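Local coordinates for toll-like receptor 13 (Mus musculus, PDB 4Z0C), which recognises bacterial 23S rRNA, binding it as single-stranded RNA, and signals through MYD88 and TRAF6 to activate NF-kappa-B and the inflammatory response, at residues I13-L26 and Y36-L50. Numbering follows the deposited sequence.
Sequences IHHVLCIRKKITNL and YTTHLNLTHNEIQVL. With NAG (2-acetamido-2-deoxy-beta-D-glucopyranose), chain E; NAG (2-acetamido-2-deoxy-beta-D-glucopyranose), chain S; NAG (2-acetamido-2-deoxy-beta-D-glucopyranose), chain B; nucleotides of chain C.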
ATOM      1  N   ILE A  13     -16.812 -26.926  19.206  1.00 28.96           N
ATOM      2  CA  ILE A  13     -17.355 -28.052  18.415  1.00 31.14           C
ATOM      3  C   ILE A  13     -18.889 -27.995  18.179  1.00 29.53           C
ATOM      4  O   ILE A  13     -19.406 -28.612  17.241  1.00 35.75           O
ATOM      5  CB  ILE A  13     -16.984 -29.466  19.023  1.00 27.13           C
ATOM      6  CG1 ILE A  13     -17.536 -29.643  20.441  1.00 39.27           C
ATOM      7  CG2 ILE A  13     -15.476 -29.707  19.028  1.00 28.09           C
ATOM      8  CD1 ILE A  13     -17.374 -31.079  20.996  1.00 26.85           C
ATOM      9  N   HIS A  14     -19.614 -27.264  19.021  1.00 29.45           N
ATOM     10  CA  HIS A  14     -21.079 -27.157  18.878  1.00 28.68           C
ATOM     11  C   HIS A  14     -21.518 -26.175  17.775  1.00 35.83           C
ATOM     12  O   HIS A  14     -22.710 -26.057  17.469  1.00 29.32           O
ATOM     13  CB  HIS A  14     -21.701 -26.741  20.210  1.00 28.15           C
ATOM     14  CG  HIS A  14     -21.354 -27.654  21.339  1.00 39.93           C
ATOM     15  ND1 HIS A  14     -20.356 -27.372  22.246  1.00 51.43           N
ATOM     16  CD2 HIS A  14     -21.850 -28.863  21.691  1.00 39.02           C
ATOM     17  CE1 HIS A  14     -20.259 -28.361  23.116  1.00 47.84           C
ATOM     18  NE2 HIS A  14     -21.151 -29.282  22.798  1.00 42.75           N
ATOM     19  N   HIS A  15     -20.561 -25.459  17.184  1.00 34.09           N
ATOM     20  CA  HIS A  15     -20.886 -24.519  16.111  1.00 27.87           C
ATOM     21  C   HIS A  15     -20.505 -25.106  14.760  1.00 31.74           C
ATOM     22  O   HIS A  15     -19.365 -25.530  14.563  1.00 35.25           O
ATOM     23  CB  HIS A  15     -20.180 -23.172  16.336  1.00 22.33           C
ATOM     24  CG  HIS A  15     -20.681 -22.419  17.531  1.00 28.91           C
ATOM     25  ND1 HIS A  15     -20.761 -21.045  17.568  1.00 33.16           N
ATOM     26  CD2 HIS A  15     -21.138 -22.850  18.729  1.00 33.64           C
ATOM     27  CE1 HIS A  15     -21.234 -20.663  18.740  1.00 32.37           C
ATOM     28  NE2 HIS A  15     -21.483 -21.739  19.458  1.00 32.65           N
ATOM     29  N   VAL A  16     -21.446 -25.121  13.819  1.00 27.48           N
ATOM     30  CA  VAL A  16     -21.167 -25.713  12.509  1.00 35.27           C
ATOM     31  C   VAL A  16     -21.396 -24.712  11.379  1.00 33.66           C
ATOM     32  O   VAL A  16     -22.422 -24.047  11.338  1.00 36.68           O
ATOM     33  CB  VAL A  16     -22.025 -26.990  12.275  1.00 33.95           C
ATOM     34  CG1 VAL A  16     -21.831 -27.536  10.868  1.00 34.57           C
ATOM     35  CG2 VAL A  16     -21.667 -28.048  13.289  1.00 29.29           C
ATOM     36  N   LEU A  17     -20.439 -24.633  10.458  1.00 32.58           N
ATOM     37  CA  LEU A  17     -20.476 -23.670   9.363  1.00 31.43           C
ATOM     38  C   LEU A  17     -20.549 -24.375   8.015  1.00 25.20           C
ATOM     39  O   LEU A  17     -19.760 -25.252   7.743  1.00 34.81           O
ATOM     40  CB  LEU A  17     -19.207 -22.817   9.397  1.00 31.60           C
ATOM     41  CG  LEU A  17     -18.823 -22.185  10.731  1.00 31.85           C
ATOM     42  CD1 LEU A  17     -17.315 -21.951  10.770  1.00 22.43           C
ATOM     43  CD2 LEU A  17     -19.575 -20.879  10.942  1.00 32.51           C
ATOM     44  N   CYS A  18     -21.473 -23.965   7.161  1.00 30.30           N
ATOM     45  CA  CYS A  18     -21.600 -24.530   5.818  1.00 36.18           C
ATOM     46  C   CYS A  18     -21.849 -23.352   4.883  1.00 38.21           C
ATOM     47  O   CYS A  18     -22.902 -23.259   4.236  1.00 38.11           O
ATOM     48  CB  CYS A  18     -22.790 -25.498   5.708  1.00 27.99           C
ATOM     49  SG  CYS A  18     -23.103 -26.458   7.161  1.00 45.56           S
ATOM     50  N   ILE A  19     -20.876 -22.453   4.821  1.00 37.22           N
ATOM     51  CA  ILE A  19     -21.040 -21.164   4.164  1.00 28.54           C
ATOM     52  C   ILE A  19     -20.432 -21.143   2.758  1.00 31.83           C
ATOM     53  O   ILE A  19     -19.278 -21.514   2.561  1.00 36.52           O
ATOM     54  CB  ILE A  19     -20.485 -20.043   5.075  1.00 27.32           C
ATOM     55  CG1 ILE A  19     -21.406 -19.919   6.296  1.00 38.24           C
ATOM     56  CG2 ILE A  19     -20.423 -18.709   4.349  1.00 12.57           C
ATOM     57  CD1 ILE A  19     -20.684 -19.670   7.578  1.00 46.23           C
ATOM     58  N   ARG A  20     -21.232 -20.712   1.785  1.00 37.00           N
ATOM     59  CA  ARG A  20     -20.768 -20.549   0.404  1.00 40.42           C
ATOM     60  C   ARG A  20     -20.288 -21.887  -0.157  1.00 38.44           C
ATOM     61  O   ARG A  20     -19.176 -21.998  -0.687  1.00 32.70           O
ATOM     62  CB  ARG A  20     -19.671 -19.468   0.317  1.00 32.69           C
ATOM     63  CG  ARG A  20     -19.578 -18.747  -1.012  1.00 28.46           C
ATOM     64  CD  ARG A  20     -18.302 -17.898  -1.093  1.00 30.44           C
ATOM     65  NE  ARG A  20     -17.119 -18.696  -0.776  1.00 33.81           N
ATOM     66  CZ  ARG A  20     -16.395 -18.571   0.336  1.00 32.80           C
ATOM     67  NH1 ARG A  20     -16.694 -17.650   1.256  1.00 22.02           N
ATOM     68  NH2 ARG A  20     -15.360 -19.377   0.526  1.00 25.82           N
ATOM     69  N   LYS A  21     -21.133 -22.905  -0.039  1.00 28.74           N
ATOM     70  CA  LYS A  21     -20.769 -24.229  -0.528  1.00 34.33           C
ATOM     71  C   LYS A  21     -21.677 -24.664  -1.677  1.00 39.15           C
ATOM     72  O   LYS A  21     -21.713 -25.841  -2.017  1.00 35.94           O
ATOM     73  CB  LYS A  21     -20.851 -25.259   0.598  1.00 27.49           C
ATOM     74  CG  LYS A  21     -19.984 -24.976   1.821  1.00 32.29           C
ATOM     75  CD  LYS A  21     -18.502 -24.835   1.496  1.00 39.16           C
ATOM     76  CE  LYS A  21     -17.704 -24.573   2.770  1.00 48.78           C
ATOM     77  NZ  LYS A  21     -16.577 -23.613   2.565  1.00 65.51           N
ATOM     78  N   LYS A  22     -22.419 -23.723  -2.260  1.00 41.62           N
ATOM     79  CA  LYS A  22     -23.328 -24.038  -3.371  1.00 42.21           C
ATOM     80  C   LYS A  22     -24.317 -25.147  -3.006  1.00 39.42           C
ATOM     81  O   LYS A  22     -24.760 -25.913  -3.869  1.00 38.97           O
ATOM     82  CB  LYS A  22     -22.545 -24.456  -4.615  1.00 47.81           C
ATOM     83  CG  LYS A  22     -22.068 -23.309  -5.497  1.00 54.37           C
ATOM     84  CD  LYS A  22     -20.804 -23.701  -6.230  1.00 59.14           C
ATOM     85  CE  LYS A  22     -20.483 -22.727  -7.338  1.00 59.04           C
ATOM     86  NZ  LYS A  22     -21.444 -22.942  -8.456  1.00 59.01           N
ATOM     87  N   ILE A  23     -24.655 -25.226  -1.724  1.00 32.37           N
ATOM     88  CA  ILE A  23     -25.555 -26.249  -1.230  1.00 29.47           C
ATOM     89  C   ILE A  23     -26.944 -26.064  -1.807  1.00 39.77           C
ATOM     90  O   ILE A  23     -27.508 -24.966  -1.796  1.00 43.13           O
ATOM     91  CB  ILE A  23     -25.624 -26.235   0.307  1.00 34.35           C
ATOM     92  CG1 ILE A  23     -24.296 -26.709   0.900  1.00 35.34           C
ATOM     93  CG2 ILE A  23     -26.780 -27.100   0.816  1.00 25.44           C
ATOM     94  CD1 ILE A  23     -24.172 -26.474   2.405  1.00 39.36           C
ATOM     95  N   THR A  24     -27.505 -27.151  -2.309  1.00 46.65           N
ATOM     96  CA  THR A  24     -28.812 -27.073  -2.919  1.00 53.20           C
ATOM     97  C   THR A  24     -29.791 -28.020  -2.246  1.00 58.77           C
ATOM     98  O   THR A  24     -30.993 -27.764  -2.234  1.00 66.01           O
ATOM     99  CB  THR A  24     -28.727 -27.350  -4.424  1.00 57.63           C
ATOM    100  OG1 THR A  24     -30.006 -27.111  -5.016  1.00 66.58           O
ATOM    101  CG2 THR A  24     -28.323 -28.789  -4.683  1.00 57.15           C
ATOM    102  N   ASN A  25     -29.261 -29.089  -1.656  1.00 55.06           N
ATOM    103  CA  ASN A  25     -30.060 -30.081  -0.939  1.00 48.65           C
ATOM    104  C   ASN A  25     -29.784 -30.026   0.569  1.00 41.72           C
ATOM    105  O   ASN A  25     -28.756 -30.511   1.046  1.00 36.53           O
ATOM    106  CB  ASN A  25     -29.779 -31.475  -1.517  1.00 50.90           C
ATOM    107  CG  ASN A  25     -30.787 -32.523  -1.073  1.00 51.25           C
ATOM    108  OD1 ASN A  25     -31.111 -32.630   0.111  1.00 48.15           O
ATOM    109  ND2 ASN A  25     -31.295 -33.303  -2.038  1.00 60.90           N
ATOM    110  N   LEU A  26     -30.710 -29.423   1.308  1.00 38.77           N
ATOM    111  CA  LEU A  26     -30.528 -29.155   2.736  1.00 38.08           C
ATOM    112  C   LEU A  26     -30.277 -30.420   3.562  1.00 40.49           C
ATOM    113  O   LEU A  26     -29.331 -30.483   4.361  1.00 37.76           O
ATOM    114  CB  LEU A  26     -31.739 -28.397   3.295  1.00 30.87           C
ATOM    115  CG  LEU A  26     -31.760 -28.214   4.813  1.00 31.94           C
ATOM    116  CD1 LEU A  26     -30.543 -27.441   5.261  1.00 37.48           C
ATOM    117  CD2 LEU A  26     -33.038 -27.503   5.256  1.00 36.96           C
ATOM    118  N   TYR A  36     -24.901 -33.241  18.677  1.00 33.60           N
ATOM    119  CA  TYR A  36     -24.687 -32.252  19.745  1.00 33.83           C
ATOM    120  C   TYR A  36     -24.566 -30.797  19.236  1.00 42.53           C
ATOM    121  O   TYR A  36     -24.263 -29.879  20.001  1.00 44.95           O
ATOM    122  CB  TYR A  36     -23.481 -32.630  20.626  1.00 21.91           C
ATOM    123  CG  TYR A  36     -22.168 -32.755  19.880  1.00 25.85           C
ATOM    124  CD1 TYR A  36     -21.566 -31.642  19.298  1.00 24.34           C
ATOM    125  CD2 TYR A  36     -21.496 -33.975  19.804  1.00 25.16           C
ATOM    126  CE1 TYR A  36     -20.353 -31.740  18.623  1.00 27.65           C
ATOM    127  CE2 TYR A  36     -20.283 -34.083  19.134  1.00 20.61           C
ATOM    128  CZ  TYR A  36     -19.720 -32.961  18.542  1.00 29.68           C
ATOM    129  OH  TYR A  36     -18.518 -33.046  17.874  1.00 38.03           O
ATOM    130  N   THR A  37     -24.798 -30.606  17.941  1.00 41.63           N
ATOM    131  CA  THR A  37     -24.690 -29.301  17.304  1.00 33.09           C
ATOM    132  C   THR A  37     -25.714 -28.302  17.848  1.00 36.42           C
ATOM    133  O   THR A  37     -26.915 -28.527  17.758  1.00 37.67           O
ATOM    134  CB  THR A  37     -24.840 -29.441  15.769  1.00 36.45           C
ATOM    135  OG1 THR A  37     -23.773 -30.257  15.265  1.00 33.34           O
ATOM    136  CG2 THR A  37     -24.786 -28.091  15.072  1.00 37.37           C
ATOM    137  N   THR A  38     -25.237 -27.185  18.393  1.00 37.08           N
ATOM    138  CA  THR A  38     -26.142 -26.159  18.899  1.00 29.58           C
ATOM    139  C   THR A  38     -26.307 -24.981  17.956  1.00 30.90           C
ATOM    140  O   THR A  38     -27.386 -24.409  17.885  1.00 37.59           O
ATOM    141  CB  THR A  38     -25.762 -25.678  20.312  1.00 22.08           C
ATOM    142  OG1 THR A  38     -24.526 -24.972  20.287  1.00 19.55           O
ATOM    143  CG2 THR A  38     -25.631 -26.883  21.256  1.00 22.33           C
ATOM    144  N   HIS A  39     -25.254 -24.624  17.228  1.00 32.51           N
ATOM    145  CA  HIS A  39     -25.321 -23.530  16.244  1.00 27.68           C
ATOM    146  C   HIS A  39     -24.988 -24.024  14.841  1.00 33.89           C
ATOM    147  O   HIS A  39     -23.925 -24.624  14.610  1.00 33.04           O
ATOM    148  CB  HIS A  39     -24.359 -22.388  16.590  1.00 27.61           C
ATOM    149  CG  HIS A  39     -24.643 -21.715  17.895  1.00 31.61           C
ATOM    150  ND1 HIS A  39     -24.546 -22.360  19.107  1.00 34.48           N
ATOM    151  CD2 HIS A  39     -25.019 -20.445  18.177  1.00 32.65           C
ATOM    152  CE1 HIS A  39     -24.843 -21.518  20.081  1.00 33.91           C
ATOM    153  NE2 HIS A  39     -25.153 -20.353  19.541  1.00 31.89           N
ATOM    154  N   LEU A  40     -25.887 -23.768  13.904  1.00 28.76           N
ATOM    155  CA  LEU A  40     -25.707 -24.223  12.536  1.00 25.59           C
ATOM    156  C   LEU A  40     -25.899 -23.048  11.608  1.00 27.31           C
ATOM    157  O   LEU A  40     -26.951 -22.438  11.621  1.00 29.32           O
ATOM    158  CB  LEU A  40     -26.720 -25.313  12.197  1.00 22.90           C
ATOM    159  CG  LEU A  40     -26.719 -25.845  10.759  1.00 25.15           C
ATOM    160  CD1 LEU A  40     -25.332 -26.439  10.368  1.00 18.16           C
ATOM    161  CD2 LEU A  40     -27.823 -26.882  10.571  1.00 24.95           C
ATOM    162  N   ASN A  41     -24.881 -22.715  10.816  1.00 30.59           N
ATOM    163  CA  ASN A  41     -24.966 -21.559   9.916  1.00 29.30           C
ATOM    164  C   ASN A  41     -24.888 -21.980   8.452  1.00 30.33           C
ATOM    165  O   ASN A  41     -23.836 -22.394   7.976  1.00 28.06           O
ATOM    166  CB  ASN A  41     -23.875 -20.511  10.248  1.00 24.54           C
ATOM    167  CG  ASN A  41     -24.102 -19.175   9.520  1.00 28.18           C
ATOM    168  OD1 ASN A  41     -24.823 -19.151   8.523  1.00 24.34           O
ATOM    169  ND2 ASN A  41     -23.525 -18.059  10.017  1.00 26.52           N
ATOM    170  N   LEU A  42     -25.996 -21.852   7.727  1.00 32.57           N
ATOM    171  CA  LEU A  42     -26.011 -22.247   6.318  1.00 31.41           C
ATOM    172  C   LEU A  42     -26.183 -21.052   5.382  1.00 29.87           C
ATOM    173  O   LEU A  42     -26.728 -21.176   4.284  1.00 28.48           O
ATOM    174  CB  LEU A  42     -27.110 -23.283   6.051  1.00 32.04           C
ATOM    175  CG  LEU A  42     -26.845 -24.696   6.590  1.00 31.25           C
ATOM    176  CD1 LEU A  42     -28.075 -25.319   7.245  1.00 28.07           C
ATOM    177  CD2 LEU A  42     -26.359 -25.575   5.455  1.00 30.50           C
ATOM    178  N   THR A  43     -25.681 -19.902   5.816  1.00 31.57           N
ATOM    179  CA  THR A  43     -25.731 -18.670   5.021  1.00 32.24           C
ATOM    180  C   THR A  43     -25.002 -18.812   3.684  1.00 28.84           C
ATOM    181  O   THR A  43     -23.973 -19.479   3.606  1.00 25.59           O
ATOM    182  CB  THR A  43     -25.096 -17.511   5.805  1.00 27.04           C
ATOM    183  OG1 THR A  43     -25.748 -17.409   7.075  1.00 22.89           O
ATOM    184  CG2 THR A  43     -25.192 -16.180   5.035  1.00 29.03           C
ATOM    185  N   HIS A  44     -25.575 -18.211   2.643  1.00 31.20           N
ATOM    186  CA  HIS A  44     -24.928 -18.072   1.337  1.00 31.45           C
ATOM    187  C   HIS A  44     -24.849 -19.413   0.597  1.00 27.79           C
ATOM    188  O   HIS A  44     -23.769 -19.915   0.311  1.00 29.14           O
ATOM    189  CB  HIS A  44     -23.558 -17.369   1.487  1.00 23.70           C
ATOM    190  CG  HIS A  44     -22.994 -16.816   0.213  1.00 26.89           C
ATOM    191  ND1 HIS A  44     -23.574 -17.020  -1.021  1.00 36.08           N
ATOM    192  CD2 HIS A  44     -21.902 -16.043  -0.009  1.00 25.63           C
ATOM    193  CE1 HIS A  44     -22.856 -16.415  -1.952  1.00 28.93           C
ATOM    194  NE2 HIS A  44     -21.844 -15.805  -1.362  1.00 22.70           N
ATOM    195  N   ASN A  45     -26.018 -19.977   0.293  1.00 26.38           N
ATOM    196  CA  ASN A  45     -26.125 -21.204  -0.497  1.00 38.31           C
ATOM    197  C   ASN A  45     -27.333 -21.107  -1.439  1.00 43.27           C
ATOM    198  O   ASN A  45     -27.884 -20.036  -1.602  1.00 46.16           O
ATOM    199  CB  ASN A  45     -26.205 -22.436   0.416  1.00 35.88           C
ATOM    200  CG  ASN A  45     -24.883 -22.735   1.105  1.00 34.42           C
ATOM    201  OD1 ASN A  45     -23.955 -23.267   0.489  1.00 32.95           O
ATOM    202  ND2 ASN A  45     -24.788 -22.389   2.390  1.00 26.53           N
ATOM    203  N   GLU A  46     -27.770 -22.214  -2.033  1.00 46.65           N
ATOM    204  CA  GLU A  46     -28.854 -22.157  -3.019  1.00 43.08           C
ATOM    205  C   GLU A  46     -30.017 -23.084  -2.636  1.00 47.56           C
ATOM    206  O   GLU A  46     -30.698 -23.639  -3.503  1.00 44.64           O
ATOM    207  CB  GLU A  46     -28.330 -22.514  -4.418  1.00 40.79           C
ATOM    208  CG  GLU A  46     -26.878 -22.096  -4.673  1.00 50.52           C
ATOM    209  CD  GLU A  46     -26.310 -22.650  -5.976  1.00 60.95           C
ATOM    210  OE1 GLU A  46     -27.108 -23.076  -6.842  1.00 63.61           O
ATOM    211  OE2 GLU A  46     -25.064 -22.679  -6.128  1.00 63.37           O
ATOM    212  N   ILE A  47     -30.238 -23.233  -1.331  1.00 46.79           N
ATOM    213  CA  ILE A  47     -31.358 -24.005  -0.794  1.00 43.71           C
ATOM    214  C   ILE A  47     -32.709 -23.413  -1.214  1.00 33.99           C
ATOM    215  O   ILE A  47     -32.926 -22.211  -1.101  1.00 37.61           O
ATOM    216  CB  ILE A  47     -31.290 -24.055   0.748  1.00 40.20           C
ATOM    217  CG1 ILE A  47     -29.979 -24.716   1.195  1.00 31.91           C
ATOM    218  CG2 ILE A  47     -32.512 -24.768   1.319  1.00 32.59           C
ATOM    219  CD1 ILE A  47     -29.582 -24.403   2.623  1.00 23.19           C
ATOM    220  N   GLN A  48     -33.607 -24.265  -1.704  1.00 37.45           N
ATOM    221  CA  GLN A  48     -34.873 -23.803  -2.260  1.00 41.47           C
ATOM    222  C   GLN A  48     -36.086 -24.281  -1.458  1.00 45.57           C
ATOM    223  O   GLN A  48     -37.040 -23.532  -1.273  1.00 55.92           O
ATOM    224  CB  GLN A  48     -35.023 -24.227  -3.725  1.00 42.85           C
ATOM    225  CG  GLN A  48     -34.237 -23.370  -4.698  1.00 44.99           C
ATOM    226  CD  GLN A  48     -34.709 -23.500  -6.139  1.00 50.52           C
ATOM    227  OE1 GLN A  48     -35.313 -24.488  -6.521  1.00 54.58           O
ATOM    228  NE2 GLN A  48     -34.403 -22.499  -6.951  1.00 60.47           N
ATOM    229  N   VAL A  49     -36.058 -25.512  -0.957  1.00 42.17           N
ATOM    230  CA  VAL A  49     -37.196 -25.993  -0.180  1.00 43.48           C
ATOM    231  C   VAL A  49     -36.771 -26.552   1.168  1.00 39.11           C
ATOM    232  O   VAL A  49     -35.675 -27.095   1.318  1.00 32.06           O
ATOM    233  CB  VAL A  49     -38.057 -27.050  -0.937  1.00 49.77           C
ATOM    234  CG1 VAL A  49     -38.367 -26.593  -2.358  1.00 44.52           C
ATOM    235  CG2 VAL A  49     -37.376 -28.394  -0.953  1.00 59.77           C
ATOM    236  N   LEU A  50     -37.645 -26.383   2.153  1.00 38.04           N
ATOM    237  CA  LEU A  50     -37.437 -26.954   3.472  1.00 39.51           C
ATOM    238  C   LEU A  50     -38.505 -28.017   3.697  1.00 51.76           C
ATOM    239  O   LEU A  50     -39.645 -27.691   4.050  1.00 56.56           O
ATOM    240  CB  LEU A  50     -37.541 -25.878   4.559  1.00 36.62           C
ATOM    241  CG  LEU A  50     -36.245 -25.280   5.112  1.00 37.32           C
ATOM    242  CD1 LEU A  50     -35.465 -24.604   4.012  1.00 36.02           C
ATOM    243  CD2 LEU A  50     -36.495 -24.331   6.272  1.00 33.56           C
TER
HETATM  244  C1  NAG E   1     -22.538 -18.137  11.062  1.00 28.98           C
HETATM  245  C2  NAG E   1     -21.811 -16.769  11.000  1.00 34.28           C
HETATM  246  C3  NAG E   1     -20.964 -16.546  12.241  1.00 34.07           C
HETATM  247  C4  NAG E   1     -21.832 -16.690  13.478  1.00 35.78           C
HETATM  248  C5  NAG E   1     -22.346 -18.115  13.435  1.00 34.75           C
HETATM  249  C6  NAG E   1     -23.107 -18.487  14.707  1.00 39.50           C
HETATM  250  C7  NAG E   1     -21.261 -16.141   8.708  1.00 32.82           C
HETATM  251  C8  NAG E   1     -20.169 -15.981   7.673  1.00 27.06           C
HETATM  252  N2  NAG E   1     -20.896 -16.630   9.889  1.00 34.46           N
HETATM  253  O3  NAG E   1     -20.328 -15.297  12.185  1.00 32.73           O
HETATM  254  O4  NAG E   1     -21.092 -16.460  14.657  1.00 38.87           O
HETATM  255  O5  NAG E   1     -23.193 -18.236  12.307  1.00 33.90           O
HETATM  256  O6  NAG E   1     -23.893 -19.638  14.470  1.00 33.05           O
HETATM  257  O7  NAG E   1     -22.429 -15.865   8.456  1.00 31.20           O
HETATM  258  C1  NAG S 915     -32.042 -34.427  -1.503  1.00 70.40           C
HETATM  259  C2  NAG S 915     -33.358 -34.482  -2.292  1.00 72.69           C
HETATM  260  C3  NAG S 915     -34.147 -35.777  -2.072  1.00 78.82           C
HETATM  261  C4  NAG S 915     -33.253 -37.018  -2.068  1.00 80.52           C
HETATM  262  C5  NAG S 915     -32.033 -36.800  -1.173  1.00 73.75           C
HETATM  263  C6  NAG S 915     -31.114 -38.023  -1.145  1.00 72.16           C
HETATM  264  C7  NAG S 915     -34.425 -32.350  -2.852  1.00 75.95           C
HETATM  265  C8  NAG S 915     -34.723 -30.990  -2.285  1.00 68.67           C
HETATM  266  N2  NAG S 915     -34.195 -33.334  -1.975  1.00 73.07           N
HETATM  267  O3  NAG S 915     -35.120 -35.910  -3.090  1.00 79.44           O
HETATM  268  O4  NAG S 915     -33.993 -38.148  -1.638  1.00 82.75           O
HETATM  269  O5  NAG S 915     -31.318 -35.650  -1.591  1.00 69.97           O
HETATM  270  O6  NAG S 915     -30.774 -38.459  -2.446  1.00 73.98           O
HETATM  271  O7  NAG S 915     -34.398 -32.514  -4.074  1.00 79.60           O
HETATM  272  C1  NAG B   2     -20.797 -15.168  15.272  1.00 36.87           C
HETATM  273  C2  NAG B   2     -20.764 -15.205  16.790  1.00 30.42           C
HETATM  274  C3  NAG B   2     -20.218 -13.891  17.359  1.00 32.87           C
HETATM  275  C4  NAG B   2     -18.865 -13.516  16.733  1.00 35.61           C
HETATM  276  C5  NAG B   2     -19.038 -13.502  15.213  1.00 35.43           C
HETATM  277  C6  NAG B   2     -17.719 -13.318  14.486  1.00 31.81           C
HETATM  278  C7  NAG B   2     -22.436 -16.719  17.808  1.00 38.94           C
HETATM  279  C8  NAG B   2     -23.889 -16.901  18.192  1.00 31.34           C
HETATM  280  N2  NAG B   2     -22.099 -15.523  17.291  1.00 35.63           N
HETATM  281  O3  NAG B   2     -20.072 -14.038  18.744  1.00 39.71           O
HETATM  282  O4  NAG B   2     -18.288 -12.295  17.230  1.00 29.85           O
HETATM  283  O5  NAG B   2     -19.567 -14.723  14.718  1.00 38.99           O
HETATM  284  O6  NAG B   2     -18.012 -13.503  13.121  1.00 36.23           O
HETATM  285  O7  NAG B   2     -21.625 -17.648  17.972  1.00 33.82           O
ATOM    286  P     A C   6     -11.143 -16.983  13.564  1.00 34.89           P
ATOM    287  OP1   A C   6     -11.667 -15.793  14.284  1.00 38.99           O
ATOM    288  OP2   A C   6     -10.058 -17.730  14.229  1.00 32.05           O
ATOM    289  O5'   A C   6     -12.373 -17.928  13.219  1.00 29.15           O
ATOM    290  C5'   A C   6     -12.216 -19.123  12.447  1.00 26.28           C
ATOM    291  C4'   A C   6     -13.434 -19.394  11.592  1.00 26.06           C
ATOM    292  O4'   A C   6     -14.608 -19.530  12.450  1.00 37.82           O
ATOM    293  C3'   A C   6     -13.780 -18.296  10.598  1.00 28.94           C
ATOM    294  O3'   A C   6     -14.442 -18.895   9.489  1.00 29.76           O
ATOM    295  C2'   A C   6     -14.776 -17.437  11.381  1.00 32.43           C
ATOM    296  O2'   A C   6     -15.632 -16.656  10.580  1.00 35.85           O
ATOM    297  C1'   A C   6     -15.552 -18.501  12.154  1.00 31.37           C
ATOM    298  N9    A C   6     -16.089 -18.061  13.444  1.00 32.10           N
ATOM    299  C8    A C   6     -15.557 -17.146  14.329  1.00 36.02           C
ATOM    300  N7    A C   6     -16.256 -17.028  15.447  1.00 39.04           N
ATOM    301  C5    A C   6     -17.295 -17.939  15.304  1.00 30.03           C
ATOM    302  C6    A C   6     -18.367 -18.307  16.145  1.00 32.99           C
ATOM    303  N6    A C   6     -18.578 -17.776  17.347  1.00 26.62           N
ATOM    304  N1    A C   6     -19.227 -19.255  15.705  1.00 32.31           N
ATOM    305  C2    A C   6     -19.005 -19.798  14.498  1.00 34.11           C
ATOM    306  N3    A C   6     -18.041 -19.537  13.615  1.00 32.88           N
ATOM    307  C4    A C   6     -17.203 -18.590  14.082  1.00 32.68           C
TER
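Asn-45 reaches across to the coil of residues 13-26 and shows how a leucine-rich repeat solenoid ties one turn to the next, here where that coil meets the first repeat near the N-terminal end of this ectodomain fragment. Asn-45 ND2 donates to Cys-18 O (2.8 Å), almost in the amide plane, and also to Leu-42 O. Asn-45 OD1 takes two backbone donors from opposite faces of its plane, Lys-21 N at 2.9 Å and Ile-23 N at 3.0 Å. With CG anti to the carbonyl carbon (chi1 -71°), the buried amide is turned toward the loop after strand 15-17.

Upstream, strands 15-17 and 39-41 pair in parallel. Val-16, Leu-40, Cys-18, Leu-42, Ile-23 and Leu-26 fill the interior, with Cys-18 CB 3.6 Å from Leu-42 CD2; a disulfide ties Cys-18 to Cys-6, just ahead of strand 7-9.

On the concave face, the His-15 and His-39 rings form an offset stack, centroids 3.9 Å apart and planes at 22°. Asn-41 carries the N-linked sugar there, and Leu-17 CD2 packs against the base of A6 of bound RNA. His-39 CG lies over the centre of the His-15 ring, at whose edge His-15 ND1 donates to N1 of A6 (3.0 Å).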